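Local atomic coordinates of quinoline 2-oxidoreductase large subunit (Pseudomonas putida, PDB entry 1T3Q), a protein that probably hydroxylates quinoline at carbon 2 as the molybdenum-bearing large subunit of a xanthine dehydrogenase-family enzyme, holding a molybdopterin cytosine dinucleotide cofactor. Residues T658-V663 and G681-A686; G640-I645 and M746-A751. All coordinates share one frame; numbering follows the deposited sequence.

Contact 1 (T658-V663 and G681-A686)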
loop_
_atom_site.group_PDB
_atom_site.type_symbol
_atom_site.label_atom_id
_atom_site.label_comp_id
_atom_site.label_asym_id
_atom_site.label_seq_id
_atom_site.Cartn_x
_atom_site.Cartn_y
_atom_site.Cartn_z
ATOM N N THR B 658 -41.550 23.285 5.266
ATOM C CA THR B 658 -41.169 24.638 4.897
ATOM C C THR B 658 -40.137 25.295 5.797
ATOM O O THR B 658 -39.403 26.174 5.352
ATOM C CB THR B 658 -42.398 25.558 4.849
ATOM O OG1 THR B 658 -42.974 25.653 6.158
ATOM C CG2 THR B 658 -43.431 25.008 3.885
ATOM N N ASP B 659 -40.090 24.881 7.061
ATOM C CA ASP B 659 -39.153 25.460 8.011
ATOM C C ASP B 659 -38.623 24.417 8.985
ATOM O O ASP B 659 -39.296 23.439 9.294
ATOM C CB ASP B 659 -39.838 26.557 8.830
ATOM C CG ASP B 659 -40.418 27.658 7.970
ATOM O OD1 ASP B 659 -39.703 28.646 7.705
ATOM O OD2 ASP B 659 -41.588 27.532 7.562
ATOM N N PHE B 660 -37.410 24.643 9.467
ATOM C CA PHE B 660 -36.812 23.752 10.445
ATOM C C PHE B 660 -35.917 24.582 11.347
ATOM O O PHE B 660 -35.086 25.368 10.879
ATOM C CB PHE B 660 -36.021 22.632 9.767
ATOM C CG PHE B 660 -36.350 21.266 10.303
ATOM C CD1 PHE B 660 -35.988 20.904 11.597
ATOM C CD2 PHE B 660 -37.071 20.360 9.531
ATOM C CE1 PHE B 660 -36.347 19.660 12.119
ATOM C CE2 PHE B 660 -37.432 19.113 10.043
ATOM C CZ PHE B 660 -37.071 18.763 11.339
ATOM N N PHE B 661 -36.126 24.420 12.645
ATOM C CA PHE B 661 -35.374 25.145 13.654
ATOM C C PHE B 661 -34.690 24.126 14.551
ATOM O O PHE B 661 -35.297 23.127 14.934
ATOM C CB PHE B 661 -36.328 25.999 14.484
ATOM C CG PHE B 661 -37.218 26.894 13.660
ATOM C CD1 PHE B 661 -36.773 28.142 13.230
ATOM C CD2 PHE B 661 -38.502 26.489 13.316
ATOM C CE1 PHE B 661 -37.602 28.971 12.470
ATOM C CE2 PHE B 661 -39.335 27.311 12.556
ATOM C CZ PHE B 661 -38.884 28.551 12.134
ATOM N N ALA B 662 -33.428 24.377 14.882
ATOM C CA ALA B 662 -32.684 23.464 15.735
ATOM C C ALA B 662 -31.903 24.183 16.825
ATOM O O ALA B 662 -31.282 25.218 16.582
ATOM C CB ALA B 662 -31.724 22.622 14.890
ATOM N N VAL B 663 -31.951 23.627 18.029
ATOM C CA VAL B 663 -31.199 24.153 19.159
ATOM C C VAL B 663 -30.361 22.969 19.628
ATOM O O VAL B 663 -30.905 21.923 19.984
ATOM C CB VAL B 663 -32.111 24.608 20.312
ATOM C CG1 VAL B 663 -31.262 24.938 21.533
ATOM C CG2 VAL B 663 -32.921 25.821 19.890
ATOM N N GLY B 681 -27.430 17.404 8.105
ATOM C CA GLY B 681 -27.464 16.078 7.506
ATOM C C GLY B 681 -28.468 15.185 8.214
ATOM O O GLY B 681 -29.227 14.453 7.571
ATOM N N GLY B 682 -28.471 15.245 9.545
ATOM C CA GLY B 682 -29.398 14.440 10.327
ATOM C C GLY B 682 -30.836 14.862 10.082
ATOM O O GLY B 682 -31.735 14.025 10.008
ATOM N N ILE B 683 -31.062 16.166 9.954
ATOM C CA ILE B 683 -32.407 16.672 9.705
ATOM C C ILE B 683 -32.952 16.179 8.364
ATOM O O ILE B 683 -34.135 15.851 8.253
ATOM C CB ILE B 683 -32.444 18.227 9.749
ATOM C CG1 ILE B 683 -32.321 18.698 11.205
ATOM C CG2 ILE B 683 -33.758 18.744 9.129
ATOM C CD1 ILE B 683 -32.147 20.207 11.376
ATOM N N ALA B 684 -32.098 16.124 7.347
ATOM C CA ALA B 684 -32.537 15.650 6.038
ATOM C C ALA B 684 -32.958 14.178 6.134
ATOM O O ALA B 684 -34.000 13.783 5.611
ATOM C CB ALA B 684 -31.421 15.820 5.006
ATOM N N GLN B 685 -32.151 13.369 6.807
ATOM C CA GLN B 685 -32.489 11.955 6.954
ATOM C C GLN B 685 -33.788 11.795 7.735
ATOM O O GLN B 685 -34.563 10.872 7.473
ATOM C CB GLN B 685 -31.347 11.193 7.639
ATOM C CG GLN B 685 -30.147 10.963 6.720
ATOM C CD GLN B 685 -28.970 10.319 7.427
ATOM O OE1 GLN B 685 -28.627 10.701 8.540
ATOM N NE2 GLN B 685 -28.336 9.351 6.772
ATOM N N ALA B 686 -34.030 12.704 8.680
ATOM C CA ALA B 686 -35.244 12.690 9.498
ATOM C C ALA B 686 -36.471 12.957 8.630
ATOM O O ALA B 686 -37.521 12.339 8.802
ATOM C CB ALA B 686 -35.146 13.747 10.604
#

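Contact 2 (G640-I645 and M746-A751)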
loop_
_atom_site.group_PDB
_atom_site.type_symbol
_atom_site.label_atom_id
_atom_site.label_comp_id
_atom_site.label_asym_id
_atom_site.label_seq_id
_atom_site.Cartn_x
_atom_site.Cartn_y
_atom_site.Cartn_z
ATOM N N GLY B 640 -30.966 19.102 23.250
ATOM C CA GLY B 640 -31.345 20.096 22.272
ATOM C C GLY B 640 -32.819 20.014 21.962
ATOM O O GLY B 640 -33.590 19.383 22.690
ATOM N N GLY B 641 -33.212 20.657 20.873
ATOM C CA GLY B 641 -34.601 20.644 20.477
ATOM C C GLY B 641 -34.731 20.958 19.005
ATOM O O GLY B 641 -33.823 21.529 18.401
ATOM N N HIS B 642 -35.857 20.564 18.425
ATOM C CA HIS B 642 -36.129 20.815 17.022
ATOM C C HIS B 642 -37.584 21.197 16.875
ATOM O O HIS B 642 -38.438 20.739 17.632
ATOM C CB HIS B 642 -35.875 19.567 16.169
ATOM C CG HIS B 642 -34.473 19.056 16.239
ATOM N ND1 HIS B 642 -34.050 18.173 17.206
ATOM C CD2 HIS B 642 -33.386 19.329 15.476
ATOM C CE1 HIS B 642 -32.762 17.923 17.040
ATOM N NE2 HIS B 642 -32.335 18.614 15.996
ATOM N N ALA B 643 -37.857 22.045 15.893
ATOM C CA ALA B 643 -39.218 22.471 15.592
ATOM C C ALA B 643 -39.316 22.476 14.078
ATOM O O ALA B 643 -38.423 22.974 13.388
ATOM C CB ALA B 643 -39.492 23.862 16.147
ATOM N N ALA B 644 -40.392 21.898 13.562
ATOM C CA ALA B 644 -40.594 21.832 12.129
ATOM C C ALA B 644 -41.957 22.386 11.773
ATOM O O ALA B 644 -42.917 22.251 12.532
ATOM C CB ALA B 644 -40.481 20.386 11.648
ATOM N N ILE B 645 -42.026 23.035 10.619
ATOM C CA ILE B 645 -43.280 23.568 10.125
ATOM C C ILE B 645 -43.523 22.856 8.803
ATOM O O ILE B 645 -42.657 22.845 7.929
ATOM C CB ILE B 645 -43.212 25.089 9.886
ATOM C CG1 ILE B 645 -43.095 25.816 11.232
ATOM C CG2 ILE B 645 -44.459 25.551 9.143
ATOM C CD1 ILE B 645 -43.011 27.332 11.120
ATOM N N MET B 746 -31.326 12.832 14.161
ATOM C CA MET B 746 -32.108 11.653 13.787
ATOM C C MET B 746 -32.836 11.052 14.979
ATOM O O MET B 746 -33.649 10.137 14.835
ATOM C CB MET B 746 -31.229 10.596 13.110
ATOM C CG MET B 746 -31.314 10.635 11.578
ATOM S SD MET B 746 -33.017 10.441 10.952
ATOM C CE MET B 746 -33.257 8.671 11.220
ATOM N N ILE B 747 -32.542 11.565 16.164
ATOM C CA ILE B 747 -33.232 11.091 17.353
ATOM C C ILE B 747 -34.472 11.963 17.511
ATOM O O ILE B 747 -35.579 11.468 17.690
ATOM C CB ILE B 747 -32.373 11.266 18.634
ATOM C CG1 ILE B 747 -31.199 10.286 18.626
ATOM C CG2 ILE B 747 -33.237 11.073 19.877
ATOM C CD1 ILE B 747 -30.232 10.501 19.769
ATOM N N SER B 748 -34.261 13.271 17.392
ATOM C CA SER B 748 -35.305 14.268 17.598
ATOM C C SER B 748 -36.033 14.880 16.398
ATOM O O SER B 748 -37.246 15.058 16.444
ATOM C CB SER B 748 -34.715 15.391 18.461
ATOM O OG SER B 748 -35.610 16.475 18.618
ATOM N N ALA B 749 -35.318 15.220 15.331
ATOM C CA ALA B 749 -35.988 15.827 14.183
ATOM C C ALA B 749 -37.164 15.005 13.629
ATOM O O ALA B 749 -38.168 15.568 13.202
ATOM C CB ALA B 749 -34.974 16.126 13.070
ATOM N N PRO B 750 -37.065 13.666 13.627
ATOM C CA PRO B 750 -38.217 12.936 13.089
ATOM C C PRO B 750 -39.476 13.223 13.906
ATOM O O PRO B 750 -40.578 13.313 13.366
ATOM C CB PRO B 750 -37.783 11.476 13.193
ATOM C CG PRO B 750 -36.277 11.557 13.070
ATOM C CD PRO B 750 -35.958 12.748 13.946
ATOM N N ALA B 751 -39.304 13.361 15.218
ATOM C CA ALA B 751 -40.423 13.632 16.103
ATOM C C ALA B 751 -41.044 14.984 15.769
ATOM O O ALA B 751 -42.261 15.133 15.776
ATOM C CB ALA B 751 -39.958 13.601 17.562
#

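Contact 1 (T658-V663 and G681-A686)
Helix-on-sheet packing in a molybdopterin cofactor-binding domain is exemplified where Phe660, on strand 655-665, receives Ile683 of helix 672-692. The beta-branch methyl of the isoleucine makes the main contact. This methyl, CG2, stands over the middle of the phenyl ring, 3.6 Å from the centroid of Phe660 and only 8° off the ring normal, a CH-pi contact made squarely on the face. The closest single pair is Phe660 CD2 with Ile683 CG2 at 3.7 Å, yet all six ring carbons lie at similar range from that methyl. Ile683 CG2 is anti to the backbone N, while CG1 lies anti to the carbonyl carbon (chi1 -73°), and the extended chi2 (172°) carries CD1 on toward the strand. There Ile683 CD1 approaches Phe660 CD1 at 3.9 Å and, more loosely, Ala662 CB at 4.3 Å, so CD1 lies by both Phe660 and Ala662, alternate residues that point toward the helix. No hydrogen bond crosses this buried interface. With a leucine in place of Phe660 the flat surface under Ile683 CG2 is gone, which would probably cost the CH-pi contact and open a gap between strand and helix. Phe660 also touches Ala749 and Val753 of helix 744-761 and Ala644 of strand 636-649, whereas on the helix Gln685 reaches the molybdenum-site residue Arg371 through a hydrogen bond. The 655-665 strand runs between 636-649, antiparallel to it, and the parallel 722-726.

Contact 2 (G640-I645 and M746-A751)
His642 and Ser748 meet with the imidazole presenting its ND1 edge to the serine hydroxyl, a compact example of a polar pair joining a strand to a helix in a buried interior. His642 ND1 and Ser748 OG are 2.7 Å apart, in a hydrogen bond bent to 152° in which either partner could be the donor. The oxygen lies near the ring plane, and Ser748 CB follows it in, 3.1 Å from His642 ND1. On the serine, OG is anti to the backbone N (chi1 174°), a setting that carries the hydroxyl toward the strand. The next residue meets the ring differently: Ala749 N lies above one face, displaced toward the rim and 3.7 Å from His642 ND1, while Ala749 CB stands 4.3 Å from His642 CD2. The bond at its edge and the backbone over its face together limit how the imidazole can turn. Ser748 OG has a further hydrogen-bond partner in Ser461 OG, and the ring of Phe463 meets that of His642 with the planes about 20° apart. Ser461 and Phe463 belong to strand 454-467, which pairs with 636-649, while Pro750 of helix 744-761 packs on helices 672-692 and 375-393.

Both contacts lie in the buried interior and seat a helix against the same mixed sheet, through the adjacent antiparallel strands 636-649 and 655-665; their centres are 7 Å apart. Backbone pairing ties the strands directly, with Val663 O 2.8 Å from Gly641 N, a probable hydrogen bond. The helices meet as well, Ala686 CB lying 3.4 Å from Ala749 CB. The chemistry of the two contacts diverges: contact 1 is wholly apolar, with an aliphatic branch on an aromatic face, whereas contact 2 is centred on a hydrogen bond between polar side chains. Contact 1 joins elements close in sequence, while contact 2 spans a hundred intervening residues.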